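Local coordinates for carboxylesterase (Ferroplasma acidiphilum, PDB 3WJ2), which probably hydrolyses carboxylic ester bonds, as a carboxylesterase of the alpha/beta-hydrolase fold from an acid-loving archaeon, at residues C169-T174 with N226-P231; D235-L240 with V261-E266. All blocks are in the same frame, centred on the assembly; numbering follows the deposited sequence.

How the contacts relate
From the N terminus, contact 1 comes first: residues near the end of helix 157-172 meet the loop ahead of strand 243-248, closing off 51 residues that include strand 180-183 and helices 194-198 and 207-217. Contact 2 opens a few residues later in that same loop and closes a shorter excursion through strand 243-248 into helix 254-266. The two loops therefore follow in series and neither encloses the other. Their centres lie about 12 Å apart, and Arg170 joins them: its NH1 is probably hydrogen-bonded to Ser238 O (2.7 Å) and Asp236 O (3.0 Å). Together they tie helix 157-172, the intervening loop and helix 254-266 within the alpha/beta-hydrolase fold.

Contact 1. Residues C169-T174 with N226-P231; sequences CRDGKT and NPYFSP
Asp171 and Tyr228 meet through one short hydrogen bond: Tyr228 OH donates to Asp171 OD2 at 2.6 Å. It links helix 157-172, near its end, to the loop between helix 207-217 and strand 243-248. The acceptor uses its anti lone pair, directed away from OD1, and sits at the edge of the phenol ring near its plane; carboxylate and ring planes are 34° apart. The two side chains approach from opposite directions. Asp171 CG lies beside its backbone N (chi1 -68°), which lets OD2 reach Tyr228 OH.

The salt bridge lies within 169-174: Arg170 grips Asp171 side-on, with Arg170 NE and NH2 both 2.9 Å from Asp171 OD1, which lies in the guanidinium plane but receives them from one face of the carboxylate.

In packing, the Tyr228 ring rests on Leu167 and meets the Phe127 ring at about 15° between planes.

Backbone bonds shape both segments. Lys173, at positive phi, closes the helix in a Schellman motif, with Thr174 N bonded to Cys169 O at 3.1 Å. Asn226 O accepts from Phe229 N and Ser230 N.

Each carboxylate oxygen thus has its own donor residue, and arginine and phenol together would be expected to stabilise a charged Asp171 at this surface contact.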
loop_
_atom_site.group_PDB
_atom_site.type_symbol
_atom_site.label_atom_id
_atom_site.label_comp_id
_atom_site.label_asym_id
_atom_site.label_seq_id
_atom_site.Cartn_x
_atom_site.Cartn_y
_atom_site.Cartn_z
ATOM N N CYS B 169 12.459 -26.246 -17.769
ATOM C CA CYS B 169 11.869 -27.614 -17.820
ATOM C C CYS B 169 10.562 -27.529 -18.567
ATOM O O CYS B 169 10.352 -28.383 -19.484
ATOM C CB CYS B 169 11.587 -28.199 -16.404
ATOM S SG CYS B 169 13.109 -28.547 -15.470
ATOM N N ARG B 170 9.804 -26.478 -18.318
ATOM C CA ARG B 170 8.449 -26.397 -18.948
ATOM C C ARG B 170 8.669 -26.174 -20.427
ATOM O O ARG B 170 8.024 -26.915 -21.308
ATOM C CB ARG B 170 7.670 -25.273 -18.223
ATOM C CG ARG B 170 6.125 -25.181 -18.553
ATOM C CD ARG B 170 5.921 -24.574 -19.926
ATOM N NE ARG B 170 6.629 -23.297 -20.180
ATOM C CZ ARG B 170 6.304 -22.109 -19.655
ATOM N NH1 ARG B 170 5.241 -22.017 -18.838
ATOM N NH2 ARG B 170 7.011 -21.031 -19.961
ATOM N N ASP B 171 9.550 -25.238 -20.740
ATOM C CA ASP B 171 9.790 -24.882 -22.172
ATOM C C ASP B 171 10.300 -26.066 -22.954
ATOM O O ASP B 171 9.855 -26.266 -24.136
ATOM C CB ASP B 171 10.769 -23.741 -22.245
ATOM C CG ASP B 171 10.206 -22.451 -21.703
ATOM O OD1 ASP B 171 8.961 -22.303 -21.623
ATOM O OD2 ASP B 171 10.987 -21.504 -21.456
ATOM N N GLY B 172 11.175 -26.854 -22.373
ATOM C CA GLY B 172 11.786 -27.990 -23.093
ATOM C C GLY B 172 10.992 -29.274 -23.054
ATOM O O GLY B 172 11.500 -30.270 -23.579
ATOM N N LYS B 173 9.844 -29.293 -22.380
ATOM C CA LYS B 173 9.030 -30.466 -22.046
ATOM C C LYS B 173 9.789 -31.613 -21.422
ATOM O O LYS B 173 9.644 -32.829 -21.827
ATOM C CB LYS B 173 8.245 -30.927 -23.331
ATOM C CG LYS B 173 7.337 -29.821 -23.830
ATOM C CD LYS B 173 6.788 -30.273 -25.234
ATOM C CE LYS B 173 5.689 -29.359 -25.728
ATOM N NZ LYS B 173 5.549 -29.578 -27.222
ATOM N N THR B 174 10.625 -31.278 -20.411
ATOM C CA THR B 174 11.381 -32.261 -19.783
ATOM C C THR B 174 10.731 -32.565 -18.451
ATOM O O THR B 174 9.653 -32.009 -18.106
ATOM C CB THR B 174 12.804 -31.726 -19.425
ATOM O OG1 THR B 174 12.650 -30.629 -18.476
ATOM C CG2 THR B 174 13.551 -31.215 -20.623
ATOM N N ASN B 226 15.824 -12.377 -21.014
ATOM C CA ASN B 226 15.950 -13.706 -20.808
ATOM C C ASN B 226 15.126 -14.043 -19.561
ATOM O O ASN B 226 15.515 -13.659 -18.404
ATOM C CB ASN B 226 17.411 -14.010 -20.561
ATOM C CG ASN B 226 17.726 -15.367 -20.883
ATOM O OD1 ASN B 226 18.796 -15.612 -21.497
ATOM N ND2 ASN B 226 16.877 -16.322 -20.566
ATOM N N PRO B 227 14.066 -14.768 -19.812
ATOM C CA PRO B 227 13.245 -15.273 -18.714
ATOM C C PRO B 227 14.028 -16.158 -17.780
ATOM O O PRO B 227 13.550 -16.371 -16.676
ATOM C CB PRO B 227 12.191 -16.127 -19.388
ATOM C CG PRO B 227 12.170 -15.703 -20.829
ATOM C CD PRO B 227 13.557 -15.302 -21.124
ATOM N N TYR B 228 15.147 -16.718 -18.206
ATOM C CA TYR B 228 15.923 -17.585 -17.248
ATOM C C TYR B 228 16.806 -16.762 -16.357
ATOM O O TYR B 228 17.366 -17.295 -15.369
ATOM C CB TYR B 228 16.781 -18.592 -18.044
ATOM C CG TYR B 228 15.895 -19.539 -18.941
ATOM C CD1 TYR B 228 14.501 -19.700 -18.692
ATOM C CD2 TYR B 228 16.449 -20.195 -20.069
ATOM C CE1 TYR B 228 13.701 -20.513 -19.508
ATOM C CE2 TYR B 228 15.656 -21.037 -20.828
ATOM C CZ TYR B 228 14.323 -21.191 -20.574
ATOM O OH TYR B 228 13.591 -21.975 -21.445
ATOM N N PHE B 229 16.962 -15.461 -16.643
ATOM C CA PHE B 229 17.614 -14.525 -15.728
ATOM C C PHE B 229 16.522 -13.889 -14.863
ATOM O O PHE B 229 16.665 -13.753 -13.656
ATOM C CB PHE B 229 18.361 -13.353 -16.480
ATOM C CG PHE B 229 19.122 -12.403 -15.561
ATOM C CD1 PHE B 229 20.487 -12.440 -15.523
ATOM C CD2 PHE B 229 18.456 -11.567 -14.592
ATOM C CE1 PHE B 229 21.253 -11.543 -14.687
ATOM C CE2 PHE B 229 19.208 -10.690 -13.757
ATOM C CZ PHE B 229 20.641 -10.711 -13.797
ATOM N N SER B 230 15.397 -13.482 -15.489
ATOM C CA SER B 230 14.300 -12.814 -14.768
ATOM C C SER B 230 13.006 -13.520 -15.150
ATOM O O SER B 230 12.388 -13.225 -16.222
ATOM C CB SER B 230 14.102 -11.278 -15.102
ATOM O OG SER B 230 15.250 -10.458 -14.669
ATOM N N PRO B 231 12.485 -14.451 -14.386
ATOM C CA PRO B 231 11.291 -15.227 -14.707
ATOM C C PRO B 231 10.066 -14.354 -14.980
ATOM O O PRO B 231 9.148 -14.800 -15.673
ATOM C CB PRO B 231 11.066 -16.090 -13.417
ATOM C CG PRO B 231 12.522 -16.369 -13.016
ATOM C CD PRO B 231 13.256 -15.017 -13.253
#

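Contact 2. Residues D235-L240 with V261-E266; sequences DDFSNL and VKKLRE
Asp236 OD1, just before the packing residue Phe237, is gripped twice by Ser238. Ser238 OG donates to Asp236 OD1 at 2.6 Å along the syn lone pair, while Ser238 N reaches the same Asp236 OD1 at 2.9 Å from above the carboxylate plane; the backbone bond makes an Asx turn. A type II beta turn overlaps it, running from Phe237 to Leu240, and both of these side chains point to helix 254-266. The contact so packs the loop leading to strand 243-248 on that helix.

Lys263 CB lies near the Phe237 ring, and bends at chi2 (-63°) and chi3 (-76°) return Lys263 CE to it, 3.8 Å from Phe237 CE2, in an oblique approach. Lys263 NZ continues to Glu266 OE1, 2.6 Å away, in a salt bridge. Leu264 CD2 touches both Phe237 CB (4.1 Å) and Leu240 CD1 (3.7 Å); the two leucines cross at about a right angle. Tyr260 adds a second ring, nearly perpendicular to Phe237.

Elsewhere on the helix, Lys262 forms salt bridges with Glu249 of the second subunit and Glu198 of the third. Contacts across the two segments are thus apolar; the Asx turn would be expected to restrain the loop, and the salt bridge to hold the charged end of Lys263 beside its helix.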
loop_
_atom_site.group_PDB
_atom_site.type_symbol
_atom_site.label_atom_id
_atom_site.label_comp_id
_atom_site.label_asym_id
_atom_site.label_seq_id
_atom_site.Cartn_x
_atom_site.Cartn_y
_atom_site.Cartn_z
ATOM N N ASP B 235 6.507 -15.197 -21.001
ATOM C CA ASP B 235 5.202 -14.756 -21.485
ATOM C C ASP B 235 4.084 -15.760 -21.143
ATOM O O ASP B 235 2.910 -15.484 -21.396
ATOM C CB ASP B 235 5.285 -14.347 -22.976
ATOM C CG ASP B 235 5.848 -15.433 -23.835
ATOM O OD1 ASP B 235 5.654 -16.630 -23.476
ATOM O OD2 ASP B 235 6.495 -15.083 -24.882
ATOM N N ASP B 236 4.423 -16.876 -20.479
ATOM C CA ASP B 236 3.495 -17.940 -20.223
ATOM C C ASP B 236 3.925 -18.627 -18.911
ATOM O O ASP B 236 5.100 -19.042 -18.804
ATOM C CB ASP B 236 3.584 -18.966 -21.364
ATOM C CG ASP B 236 2.709 -20.203 -21.139
ATOM O OD1 ASP B 236 1.831 -20.157 -20.294
ATOM O OD2 ASP B 236 2.821 -21.205 -21.907
ATOM N N PHE B 237 3.003 -18.706 -17.944
ATOM C CA PHE B 237 3.256 -19.451 -16.702
ATOM C C PHE B 237 2.546 -20.776 -16.575
ATOM O O PHE B 237 2.581 -21.389 -15.508
ATOM C CB PHE B 237 3.004 -18.492 -15.552
ATOM C CG PHE B 237 3.904 -17.303 -15.616
ATOM C CD1 PHE B 237 5.271 -17.419 -15.189
ATOM C CD2 PHE B 237 3.456 -16.102 -16.043
ATOM C CE1 PHE B 237 6.115 -16.306 -15.277
ATOM C CE2 PHE B 237 4.222 -15.010 -16.146
ATOM C CZ PHE B 237 5.620 -15.069 -15.722
ATOM N N SER B 238 1.927 -21.289 -17.672
ATOM C CA SER B 238 1.278 -22.574 -17.647
ATOM C C SER B 238 2.178 -23.719 -17.366
ATOM O O SER B 238 3.354 -23.726 -17.820
ATOM C CB SER B 238 0.697 -22.862 -19.084
ATOM O OG SER B 238 -0.067 -21.769 -19.471
ATOM N N ASN B 239 1.636 -24.734 -16.701
ATOM C CA ASN B 239 2.235 -26.003 -16.627
ATOM C C ASN B 239 3.562 -25.973 -15.865
ATOM O O ASN B 239 4.373 -26.891 -15.977
ATOM C CB ASN B 239 2.444 -26.582 -18.023
ATOM C CG ASN B 239 1.083 -26.756 -18.736
ATOM O OD1 ASN B 239 0.153 -27.278 -18.109
ATOM N ND2 ASN B 239 0.948 -26.264 -19.968
ATOM N N LEU B 240 3.666 -24.986 -14.992
ATOM C CA LEU B 240 4.794 -24.992 -13.991
ATOM C C LEU B 240 4.449 -25.832 -12.751
ATOM O O LEU B 240 3.256 -26.074 -12.447
ATOM C CB LEU B 240 5.056 -23.554 -13.573
ATOM C CG LEU B 240 5.690 -22.722 -14.668
ATOM C CD1 LEU B 240 5.870 -21.278 -14.356
ATOM C CD2 LEU B 240 7.089 -23.338 -15.155
ATOM N N VAL B 261 3.334 -14.860 -7.747
ATOM C CA VAL B 261 2.301 -15.761 -7.265
ATOM C C VAL B 261 0.964 -15.628 -8.024
ATOM O O VAL B 261 0.345 -16.639 -8.363
ATOM C CB VAL B 261 1.936 -15.445 -5.712
ATOM C CG1 VAL B 261 0.601 -16.248 -5.270
ATOM C CG2 VAL B 261 3.005 -15.871 -4.976
ATOM N N LYS B 262 0.581 -14.372 -8.188
ATOM C CA LYS B 262 -0.685 -14.058 -8.879
ATOM C C LYS B 262 -0.639 -14.503 -10.309
ATOM O O LYS B 262 -1.636 -15.082 -10.774
ATOM C CB LYS B 262 -0.989 -12.621 -8.789
ATOM C CG LYS B 262 -1.280 -12.134 -7.279
ATOM C CD LYS B 262 -1.257 -10.661 -7.086
ATOM C CE LYS B 262 -1.795 -10.384 -5.593
ATOM N NZ LYS B 262 -1.695 -8.975 -5.330
ATOM N N LYS B 263 0.490 -14.307 -10.971
ATOM C CA LYS B 263 0.612 -14.804 -12.378
ATOM C C LYS B 263 0.522 -16.299 -12.461
ATOM O O LYS B 263 -0.007 -16.879 -13.407
ATOM C CB LYS B 263 1.913 -14.311 -13.050
ATOM C CG LYS B 263 2.015 -12.759 -13.183
ATOM C CD LYS B 263 0.862 -12.362 -14.099
ATOM C CE LYS B 263 1.265 -12.747 -15.584
ATOM N NZ LYS B 263 0.039 -12.442 -16.519
ATOM N N LEU B 264 1.158 -17.025 -11.517
ATOM C CA LEU B 264 1.075 -18.445 -11.462
ATOM C C LEU B 264 -0.403 -18.885 -11.348
ATOM O O LEU B 264 -0.814 -19.769 -12.059
ATOM C CB LEU B 264 1.892 -19.111 -10.273
ATOM C CG LEU B 264 3.384 -18.903 -10.502
ATOM C CD1 LEU B 264 4.154 -19.547 -9.295
ATOM C CD2 LEU B 264 3.962 -19.576 -11.734
ATOM N N ARG B 265 -1.157 -18.286 -10.406
ATOM C CA ARG B 265 -2.580 -18.698 -10.165
ATOM C C ARG B 265 -3.435 -18.316 -11.403
ATOM O O ARG B 265 -4.283 -19.144 -11.711
ATOM C CB ARG B 265 -3.106 -17.968 -8.912
ATOM C CG ARG B 265 -2.433 -18.491 -7.572
ATOM C CD ARG B 265 -2.730 -19.962 -7.353
ATOM N NE ARG B 265 -4.190 -20.190 -7.338
ATOM C CZ ARG B 265 -4.810 -21.048 -8.115
ATOM N NH1 ARG B 265 -4.156 -21.768 -9.020
ATOM N NH2 ARG B 265 -6.164 -21.200 -8.003
ATOM N N GLU B 266 -3.146 -17.174 -11.997
ATOM C CA GLU B 266 -3.854 -16.806 -13.295
ATOM C C GLU B 266 -3.666 -17.854 -14.375
ATOM O O GLU B 266 -4.609 -18.042 -15.253
ATOM C CB GLU B 266 -3.336 -15.475 -13.759
ATOM C CG GLU B 266 -3.934 -14.941 -15.090
ATOM C CD GLU B 266 -3.212 -13.673 -15.448
ATOM O OE1 GLU B 266 -2.004 -13.791 -15.785
ATOM O OE2 GLU B 266 -3.822 -12.561 -15.362
#